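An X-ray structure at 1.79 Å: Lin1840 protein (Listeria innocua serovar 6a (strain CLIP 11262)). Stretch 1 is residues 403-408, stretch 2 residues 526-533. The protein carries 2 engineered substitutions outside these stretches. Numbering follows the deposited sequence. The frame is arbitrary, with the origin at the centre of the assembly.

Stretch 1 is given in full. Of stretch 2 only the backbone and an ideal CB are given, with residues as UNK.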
# COMPACT_ATOMS: atom_id res chain seq x y z
N PRO A 403 -0.12 -21.81 27.88
CA PRO A 403 -0.60 -20.71 28.73
C PRO A 403 -0.59 -19.33 28.06
O PRO A 403 -1.05 -18.34 28.67
CB PRO A 403 0.37 -20.70 29.92
CG PRO A 403 1.60 -21.38 29.37
CD PRO A 403 1.21 -22.29 28.26
N ASP A 404 -0.10 -19.27 26.81
CA ASP A 404 0.03 -18.00 26.07
C ASP A 404 -1.32 -17.60 25.43
O ASP A 404 -1.51 -17.65 24.18
CB ASP A 404 1.14 -18.10 25.07
CG ASP A 404 1.46 -16.76 24.38
OD1 ASP A 404 0.95 -15.68 24.78
OD2 ASP A 404 2.21 -16.84 23.40
N ILE A 405 -2.23 -17.21 26.27
CA ILE A 405 -3.61 -16.77 25.85
C ILE A 405 -4.02 -15.41 26.36
O ILE A 405 -5.16 -15.01 26.13
CB ILE A 405 -4.75 -17.80 26.22
CG1 ILE A 405 -4.56 -18.40 27.60
CG2 ILE A 405 -4.74 -18.97 25.20
CD1 ILE A 405 -4.65 -17.40 28.72
N LEU A 406 -3.07 -14.66 26.95
CA LEU A 406 -3.37 -13.33 27.54
C LEU A 406 -3.20 -12.24 26.54
O LEU A 406 -3.74 -11.15 26.75
CB LEU A 406 -2.50 -13.01 28.74
CG LEU A 406 -2.54 -14.06 29.92
CD1 LEU A 406 -1.65 -13.60 31.05
CD2 LEU A 406 -3.95 -14.29 30.36
N GLY A 407 -2.53 -12.51 25.43
CA GLY A 407 -2.31 -11.52 24.37
C GLY A 407 -1.07 -10.75 24.49
O GLY A 407 -0.49 -10.66 25.54
N GLY A 408 -0.70 -10.10 23.42
CA GLY A 408 0.33 -9.09 23.44
C GLY A 408 -0.12 -7.83 24.18
O GLY A 408 -1.31 -7.64 24.52
N UNK A 526 -9.48 -14.92 19.18
CA UNK A 526 -8.41 -13.91 19.29
C UNK A 526 -7.52 -14.29 20.51
O UNK A 526 -7.15 -15.45 20.69
CB UNK A 526 -8.99 -12.50 19.45
N UNK A 527 -7.14 -13.34 21.35
CA UNK A 527 -6.62 -13.71 22.68
C UNK A 527 -7.59 -13.15 23.71
O UNK A 527 -7.73 -11.96 23.85
CB UNK A 527 -5.20 -13.18 22.91
N UNK A 528 -8.31 -14.03 24.43
CA UNK A 528 -9.39 -13.51 25.28
C UNK A 528 -8.94 -12.95 26.62
O UNK A 528 -9.74 -12.24 27.28
CB UNK A 528 -10.41 -14.62 25.54
N UNK A 529 -7.70 -13.27 27.03
CA UNK A 529 -7.16 -12.83 28.34
C UNK A 529 -7.29 -13.91 29.39
O UNK A 529 -7.27 -15.11 29.12
CB UNK A 529 -7.88 -11.57 28.82
N UNK A 530 -7.38 -13.44 30.63
CA UNK A 530 -7.31 -14.26 31.80
C UNK A 530 -8.31 -15.38 31.84
O UNK A 530 -7.97 -16.49 32.26
CB UNK A 530 -7.48 -13.38 33.04
N UNK A 531 -9.51 -15.15 31.30
CA UNK A 531 -10.53 -16.19 31.37
C UNK A 531 -10.60 -17.02 30.08
O UNK A 531 -11.67 -17.72 29.84
CB UNK A 531 -11.89 -15.56 31.66
N UNK A 532 -9.55 -16.94 29.23
CA UNK A 532 -9.55 -17.61 27.89
C UNK A 532 -10.22 -19.01 27.80
O UNK A 532 -11.08 -19.27 26.96
CB UNK A 532 -8.10 -17.76 27.43
N UNK A 533 -9.81 -19.94 28.66
CA UNK A 533 -10.34 -21.31 28.54
C UNK A 533 -11.80 -21.41 28.91
O UNK A 533 -12.47 -22.34 28.47
CB UNK A 533 -9.54 -22.27 29.42

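Position 526 is out of reach of stretch 1, which therefore sets no preference. It is Trp 526, whose side chain makes no contact there.

Position 527 points its CA-to-CB bond toward stretch 1. The ideal CB lies 3.6 Å from CA of Gly 407 and 3.7 Å from O of Ile 405. The surroundings are mostly backbone, and the glycine leaves room beside it. An aliphatic or aromatic side chain would suit, and a polar one is not ruled out. The deposited residue is Phe 527, with chi1 in the m well. Its CB packs 3.7 Å from CA of Gly 407, and its CE1 comes within 3.8 Å of O of Asp 404. The ring lies oblique to these neighbours.

Position 528 points sideways, and its ideal CB is 5.3 Å from O of Ile 405. Phi of -80° is compatible with proline, but many residues would fit. It is Pro 528. Its N lies 3.7 Å from O of Ile 405 and, within the proline ring, carries no hydrogen to donate.

Position 529 has phi 98° and psi -152°. A CB here would jam against the carbonyl O of position 528, so the backbone by itself calls for glycine. It is Gly 529. Its N donates a hydrogen bond to O of Ile 405 (3.2 Å, 148°), the one hydrogen bond between the stretches. Its O accepts from N of position 532 at 2.9 Å, within a type I turn.

Position 530 points away, yet its ideal CB is 4.5 Å from CD2 of Leu 406. A small or medium side chain, polar or apolar, would be plausible. It is Thr 530. Its OG1 lies 4.1 Å from CD2 of Leu 406 and is hydrogen-bonded elsewhere in the structure.

Position 531 points away and meets nothing of stretch 1. It is the N-cap before a helix, where Ser, Thr, Asp or Asn is common. The residue is Glu 531; its OE1 and OE2 are hydrogen-bonded to a residue just before or after one of the stretches.

Position 532 points toward stretch 1, with its ideal CB already 3.6 Å from CB of Ile 405. That closeness favours a small apolar side chain. Ala 532 fits: its CB packs against CB of Ile 405 at 3.6 Å.

Position 533 has nothing of stretch 1 near its ideal CB, so many residues would serve; it is Gly 533.

Stretch 2, residues 526-533: WFPGTEAG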
# COMPACT_ATOMS: atom_id res chain seq x y z
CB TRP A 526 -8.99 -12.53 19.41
CG TRP A 526 -9.85 -12.13 18.22
CD1 TRP A 526 -11.20 -11.94 18.19
CD2 TRP A 526 -9.36 -11.72 16.94
NE1 TRP A 526 -11.59 -11.48 16.93
CE2 TRP A 526 -10.47 -11.30 16.16
CE3 TRP A 526 -8.08 -11.62 16.37
CZ2 TRP A 526 -10.33 -10.87 14.79
CZ3 TRP A 526 -7.96 -11.14 15.05
CH2 TRP A 526 -9.08 -10.78 14.29
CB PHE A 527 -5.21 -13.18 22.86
CG PHE A 527 -4.20 -13.83 21.97
CD1 PHE A 527 -4.01 -15.21 21.96
CD2 PHE A 527 -3.41 -13.04 21.10
CE1 PHE A 527 -2.97 -15.78 21.24
CE2 PHE A 527 -2.44 -13.61 20.38
CZ PHE A 527 -2.20 -14.97 20.43
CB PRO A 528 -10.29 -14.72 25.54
CG PRO A 528 -9.94 -15.69 24.47
CD PRO A 528 -8.47 -15.46 24.14
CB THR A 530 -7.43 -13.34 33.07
OG1 THR A 530 -6.30 -12.41 33.10
CG2 THR A 530 -7.47 -14.18 34.34
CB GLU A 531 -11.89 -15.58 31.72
CG GLU A 531 -11.93 -15.03 33.15
CD GLU A 531 -11.97 -16.11 34.20
OE1 GLU A 531 -12.94 -16.85 34.24
OE2 GLU A 531 -11.06 -16.13 35.02
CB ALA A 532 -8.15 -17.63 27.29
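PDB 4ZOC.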